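Local atomic coordinates of HTH-type transcriptional repressor NemR (Escherichia coli, PDB entry 4YZE), a protein that represses transcription of the nemRA-gloA operon by binding the NemR box, in the response to electrophiles and reactive chlorine species. Residues A[69-74]-A[134-138]; A[91-95]-A[165-169]. The protein carries 5 engineered substitutions. All blocks are in the same frame, centred on the assembly; numbering follows the deposited sequence.

Interaction 1. Residues A[69-74]-A[134-138]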
loop_
_atom_site.group_PDB
_atom_site.type_symbol
_atom_site.label_atom_id
_atom_site.label_comp_id
_atom_site.label_asym_id
_atom_site.label_seq_id
_atom_site.Cartn_x
_atom_site.Cartn_y
_atom_site.Cartn_z
ATOM N N TYR A 69 -12.228 -3.562 14.279
ATOM C CA TYR A 69 -10.801 -3.221 14.272
ATOM C C TYR A 69 -10.533 -1.959 15.087
ATOM O O TYR A 69 -9.510 -1.845 15.762
ATOM C CB TYR A 69 -10.298 -3.010 12.839
ATOM C CG TYR A 69 -8.796 -2.809 12.731
ATOM C CD1 TYR A 69 -7.921 -3.894 12.738
ATOM C CD2 TYR A 69 -8.248 -1.542 12.628
ATOM C CE1 TYR A 69 -6.543 -3.711 12.643
ATOM C CE2 TYR A 69 -6.871 -1.351 12.539
ATOM C CZ TYR A 69 -6.032 -2.431 12.545
ATOM O OH TYR A 69 -4.678 -2.228 12.442
ATOM N N HIS A 70 -11.450 -1.005 14.997
ATOM C CA HIS A 70 -11.320 0.243 15.737
ATOM C C HIS A 70 -11.338 -0.050 17.241
ATOM O O HIS A 70 -10.596 0.566 18.006
ATOM C CB HIS A 70 -12.440 1.210 15.348
ATOM C CG HIS A 70 -12.326 2.565 15.979
ATOM N ND1 HIS A 70 -11.604 3.596 15.414
ATOM C CD2 HIS A 70 -12.862 3.065 17.120
ATOM C CE1 HIS A 70 -11.700 4.671 16.177
ATOM N NE2 HIS A 70 -12.453 4.372 17.223
ATOM N N GLN A 71 -12.170 -1.010 17.643
ATOM C CA GLN A 71 -12.324 -1.365 19.050
ATOM C C GLN A 71 -11.067 -2.080 19.546
ATOM O O GLN A 71 -10.503 -1.696 20.575
ATOM C CB GLN A 71 -13.572 -2.237 19.257
ATOM C CG GLN A 71 -14.071 -2.319 20.703
ATOM C CD GLN A 71 -14.494 -0.964 21.270
ATOM O OE1 GLN A 71 -13.731 -0.312 21.986
ATOM N NE2 GLN A 71 -15.717 -0.538 20.953
ATOM N N ARG A 72 -10.622 -3.102 18.810
ATOM C CA ARG A 72 -9.364 -3.770 19.150
ATOM C C ARG A 72 -8.229 -2.759 19.336
ATOM O O ARG A 72 -7.529 -2.777 20.349
ATOM C CB ARG A 72 -8.966 -4.777 18.074
ATOM C CG ARG A 72 -9.638 -6.129 18.179
ATOM C CD ARG A 72 -8.913 -7.161 17.311
ATOM N NE ARG A 72 -8.951 -6.816 15.889
ATOM C CZ ARG A 72 -10.008 -7.013 15.102
ATOM N NH1 ARG A 72 -11.123 -7.539 15.597
ATOM N NH2 ARG A 72 -9.959 -6.681 13.819
ATOM N N LEU A 73 -8.063 -1.877 18.355
ATOM C CA LEU A 73 -7.021 -0.857 18.382
ATOM C C LEU A 73 -7.193 0.085 19.585
ATOM O O LEU A 73 -6.209 0.486 20.195
ATOM C CB LEU A 73 -7.046 -0.051 17.085
ATOM C CG LEU A 73 -5.728 0.466 16.491
ATOM C CD1 LEU A 73 -5.888 1.862 15.919
ATOM C CD2 LEU A 73 -4.553 0.404 17.462
ATOM N N THR A 74 -8.439 0.432 19.914
ATOM C CA THR A 74 -8.716 1.287 21.065
ATOM C C THR A 74 -8.236 0.626 22.355
ATOM O O THR A 74 -7.570 1.260 23.172
ATOM C CB THR A 74 -10.215 1.612 21.215
ATOM O OG1 THR A 74 -10.692 2.274 20.040
ATOM C CG2 THR A 74 -10.431 2.533 22.421
ATOM N N GLY A 134 -10.343 6.673 11.305
ATOM C CA GLY A 134 -10.469 6.139 12.651
ATOM C C GLY A 134 -9.146 5.624 13.215
ATOM O O GLY A 134 -8.821 5.879 14.380
ATOM N N VAL A 135 -8.374 4.894 12.413
ATOM C CA VAL A 135 -7.113 4.347 12.926
ATOM C C VAL A 135 -6.144 5.488 13.220
ATOM O O VAL A 135 -5.492 5.526 14.258
ATOM C CB VAL A 135 -6.447 3.370 11.935
ATOM C CG1 VAL A 135 -5.026 2.973 12.408
ATOM C CG2 VAL A 135 -7.319 2.111 11.712
ATOM N N ILE A 136 -6.062 6.414 12.277
ATOM C CA ILE A 136 -5.154 7.527 12.364
ATOM C C ILE A 136 -5.471 8.362 13.602
ATOM O O ILE A 136 -4.572 8.756 14.338
ATOM C CB ILE A 136 -5.232 8.385 11.094
ATOM C CG1 ILE A 136 -4.616 7.605 9.917
ATOM C CG2 ILE A 136 -4.519 9.710 11.311
ATOM C CD1 ILE A 136 -4.942 8.182 8.539
ATOM N N ALA A 137 -6.753 8.598 13.850
ATOM C CA ALA A 137 -7.148 9.417 14.994
ATOM C C ALA A 137 -6.803 8.714 16.312
ATOM O O ALA A 137 -6.427 9.370 17.267
ATOM C CB ALA A 137 -8.640 9.806 14.926
ATOM N N LEU A 138 -6.888 7.387 16.360
ATOM C CA LEU A 138 -6.484 6.676 17.571
ATOM C C LEU A 138 -4.970 6.789 17.831
ATOM O O LEU A 138 -4.539 7.023 18.976
ATOM C CB LEU A 138 -6.919 5.214 17.523
ATOM C CG LEU A 138 -8.411 4.967 17.757
ATOM C CD1 LEU A 138 -8.767 3.518 17.454
ATOM C CD2 LEU A 138 -8.802 5.339 19.192
#
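In backbone register H70 lies level with V135 and T74 with L138, across two helices that run nearly parallel, their axes 10.1 Å apart at closest approach and their directions 11° apart. No hydrogen bond crosses between 69-74 and 134-138, so the two helices meet here through side-chain packing. L138 gives the largest share. Its CD1 methyl sits over one face of the H70 imidazole, 3.6 Å from the ring centroid and shifted toward CE1, which makes a CH-pi contact. The H70 ring reaches across because its CG stands anti to the backbone N (chi1 -175°). The edge of the same ring faces G134, with CE1 3.6 Å from G134 O. G134 has no side chain, and a CB here would come close to ND1 of H70. With an alanine in place of H70, CD1 of L138 is likely to lose the ring face it rests on, and a gap would open beside G134.

In this TetR-family repressor, the contact lays the later part of helix 54-79, which follows the predicted DNA-binding motif, along the middle of helix 122-148 in the C-terminal domain. The side chain of Y69 is about 6 Å from that of C108.

Deeper in, CD1 of L73 touches both CG1 of V135, at 3.8 Å, and CD1 of L138. The V135 methyl groups divide the work: CG1 goes to L73, while CG2 meets the edge of the Y69 ring at CE2, 3.6 Å away. At the other end, OG1 of T74 lies 3.5 Å from CD1 of L138. That hydroxyl also donates to H70 O at 2.7 Å. T74 N reaches the same oxygen from the opposite face of its carbonyl plane. Y91 of helix 84-97 packs on Y69, L73 and V135.

Interaction 2. Residues A[91-95]-A[165-169]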
loop_
_atom_site.group_PDB
_atom_site.type_symbol
_atom_site.label_atom_id
_atom_site.label_comp_id
_atom_site.label_asym_id
_atom_site.label_seq_id
_atom_site.Cartn_x
_atom_site.Cartn_y
_atom_site.Cartn_z
ATOM N N TYR A 91 1.426 -1.966 18.273
ATOM C CA TYR A 91 0.663 -1.863 17.039
ATOM C C TYR A 91 1.482 -2.439 15.906
ATOM O O TYR A 91 0.979 -3.251 15.129
ATOM C CB TYR A 91 0.316 -0.395 16.777
ATOM C CG TYR A 91 -0.268 -0.035 15.417
ATOM C CD1 TYR A 91 -1.534 -0.471 15.031
ATOM C CD2 TYR A 91 0.422 0.816 14.555
ATOM C CE1 TYR A 91 -2.078 -0.099 13.795
ATOM C CE2 TYR A 91 -0.097 1.187 13.331
ATOM C CZ TYR A 91 -1.351 0.734 12.949
ATOM O OH TYR A 91 -1.860 1.127 11.716
ATOM N N TYR A 92 2.750 -2.056 15.810
ATOM C CA TYR A 92 3.575 -2.664 14.779
ATOM C C TYR A 92 3.952 -4.108 15.092
ATOM O O TYR A 92 4.098 -4.922 14.173
ATOM C CB TYR A 92 4.812 -1.828 14.497
ATOM C CG TYR A 92 4.517 -0.529 13.805
ATOM C CD1 TYR A 92 4.481 -0.446 12.415
ATOM C CD2 TYR A 92 4.292 0.620 14.538
ATOM C CE1 TYR A 92 4.206 0.767 11.776
ATOM C CE2 TYR A 92 4.016 1.822 13.916
ATOM C CZ TYR A 92 3.986 1.893 12.538
ATOM O OH TYR A 92 3.723 3.098 11.935
ATOM N N GLN A 93 4.141 -4.431 16.373
ATOM C CA GLN A 93 4.552 -5.792 16.732
ATOM C C GLN A 93 3.416 -6.783 16.458
ATOM O O GLN A 93 3.649 -7.890 15.976
ATOM C CB GLN A 93 5.021 -5.865 18.192
ATOM C CG GLN A 93 5.464 -7.249 18.661
ATOM C CD GLN A 93 6.700 -7.769 17.942
ATOM O OE1 GLN A 93 6.670 -8.835 17.317
ATOM N NE2 GLN A 93 7.795 -7.025 18.036
ATOM N N GLN A 94 2.185 -6.370 16.752
ATOM C CA GLN A 94 1.004 -7.184 16.439
ATOM C C GLN A 94 0.856 -7.411 14.927
ATOM O O GLN A 94 0.507 -8.499 14.484
ATOM C CB GLN A 94 -0.259 -6.499 16.961
ATOM C CG GLN A 94 -1.138 -7.369 17.849
ATOM C CD GLN A 94 -1.172 -6.876 19.289
ATOM O OE1 GLN A 94 -0.130 -6.599 19.886
ATOM N NE2 GLN A 94 -2.374 -6.757 19.850
ATOM N N THR A 95 1.116 -6.364 14.151
ATOM C CA THR A 95 1.081 -6.459 12.704
ATOM C C THR A 95 2.070 -7.519 12.260
ATOM O O THR A 95 1.743 -8.367 11.415
ATOM C CB THR A 95 1.447 -5.125 12.049
ATOM O OG1 THR A 95 0.520 -4.118 12.467
ATOM C CG2 THR A 95 1.408 -5.253 10.535
ATOM N N LEU A 165 2.673 7.263 10.303
ATOM C CA LEU A 165 2.726 5.922 10.895
ATOM C C LEU A 165 1.767 4.982 10.167
ATOM O O LEU A 165 2.076 3.803 9.919
ATOM C CB LEU A 165 2.362 5.964 12.378
ATOM C CG LEU A 165 3.332 6.589 13.390
ATOM C CD1 LEU A 165 2.724 6.549 14.779
ATOM C CD2 LEU A 165 4.683 5.872 13.403
ATOM N N TYR A 166 0.596 5.502 9.826
ATOM C CA TYR A 166 -0.395 4.693 9.116
ATOM C C TYR A 166 0.085 4.435 7.697
ATOM O O TYR A 166 0.034 3.305 7.219
ATOM C CB TYR A 166 -1.768 5.374 9.135
ATOM C CG TYR A 166 -2.823 4.547 8.434
ATOM C CD1 TYR A 166 -3.348 3.410 9.032
ATOM C CD2 TYR A 166 -3.265 4.880 7.165
ATOM C CE1 TYR A 166 -4.303 2.634 8.399
ATOM C CE2 TYR A 166 -4.234 4.105 6.511
ATOM C CZ TYR A 166 -4.744 2.986 7.137
ATOM O OH TYR A 166 -5.693 2.205 6.507
ATOM N N ALA A 167 0.573 5.474 7.023
ATOM C CA ALA A 167 1.068 5.288 5.657
ATOM C C ALA A 167 2.200 4.268 5.678
ATOM O O ALA A 167 2.290 3.397 4.813
ATOM C CB ALA A 167 1.545 6.581 5.088
ATOM N N LEU A 168 3.053 4.357 6.695
ATOM C CA LEU A 168 4.195 3.437 6.795
ATOM C C LEU A 168 3.742 1.986 6.964
ATOM O O LEU A 168 4.267 1.064 6.312
ATOM C CB LEU A 168 5.079 3.841 7.979
ATOM C CG LEU A 168 6.577 3.535 8.067
ATOM C CD1 LEU A 168 6.999 3.295 9.517
ATOM C CD2 LEU A 168 7.033 2.410 7.200
ATOM N N TRP A 169 2.796 1.789 7.874
ATOM C CA TRP A 169 2.207 0.477 8.138
ATOM C C TRP A 169 1.579 -0.124 6.874
ATOM O O TRP A 169 1.735 -1.312 6.592
ATOM C CB TRP A 169 1.135 0.657 9.222
ATOM C CG TRP A 169 0.322 -0.560 9.547
ATOM C CD1 TRP A 169 0.597 -1.502 10.499
ATOM C CD2 TRP A 169 -0.930 -0.947 8.950
ATOM N NE1 TRP A 169 -0.397 -2.457 10.518
ATOM C CE2 TRP A 169 -1.342 -2.142 9.577
ATOM C CE3 TRP A 169 -1.739 -0.400 7.948
ATOM C CZ2 TRP A 169 -2.532 -2.806 9.227
ATOM C CZ3 TRP A 169 -2.917 -1.062 7.601
ATOM C CH2 TRP A 169 -3.299 -2.253 8.242
#
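The W169 indole has the hydroxyl oxygen of Y91 over one face, 3.5 Å from W169 CG, and T95 OG1 and Y92 CE1 at its edge. The Y91 ring and the five-membered ring of W169 form an offset stack, with centroids 4.8 Å apart and planes at 22°. CG of W169 is anti to the backbone N (chi1 175°), which carries the indole across toward 91-95. In the indole plane, NE1 of W169 donates to OG1 of T95 at 2.7 Å, in a bent bond. OG1 of T95 in turn donates a hydrogen bond to Y91 O, 2.8 Å away. The stack and the edge bond together probably restrict how far the indole can turn.

CE1 of Y92 lies 4.0 Å from CB of W169, the carbon that carries the indole. The phenol of Y92 projects past W169, and its OH donates to L165 O at 2.7 Å. It comes from the side of the carbonyl, at a C=O...donor angle of 105°, tilted out of its plane. That oxygen also accepts from W169 N, on the opposite face. CB of L165 is 3.2 Å from Y92 OH.

C108, central to the response to reactive chlorine species, has its side chain about 4 Å from that of W169. Helices 84-97 and 158-179 of the TetR-type C-terminal domain run almost parallel here. Helix 183-195 packs on Y92 and L168, helix 54-79 on W169, and helix 122-148 on Y166. Y166, A167 and L168 also pack against the second subunit.

Overall arrangement
From the N terminus, the chain passes the predicted DNA-binding motif and enters helix 54-79, which holds the first half of interaction 1. Helix 84-97 follows and starts interaction 2. Helix 122-148 then returns to helix 54-79 and closes a loop of 59 residues. Helix 158-179 comes back to helix 84-97 and closes a second loop of 69. The segments alternate, so the two contacts cross and do not nest. Their centres are 12 Å apart and they touch directly: CG1 of I136 packs against CB of Y166, and CG1 of V135 against CD1 of Y166. Together they tie four helices into one bundle.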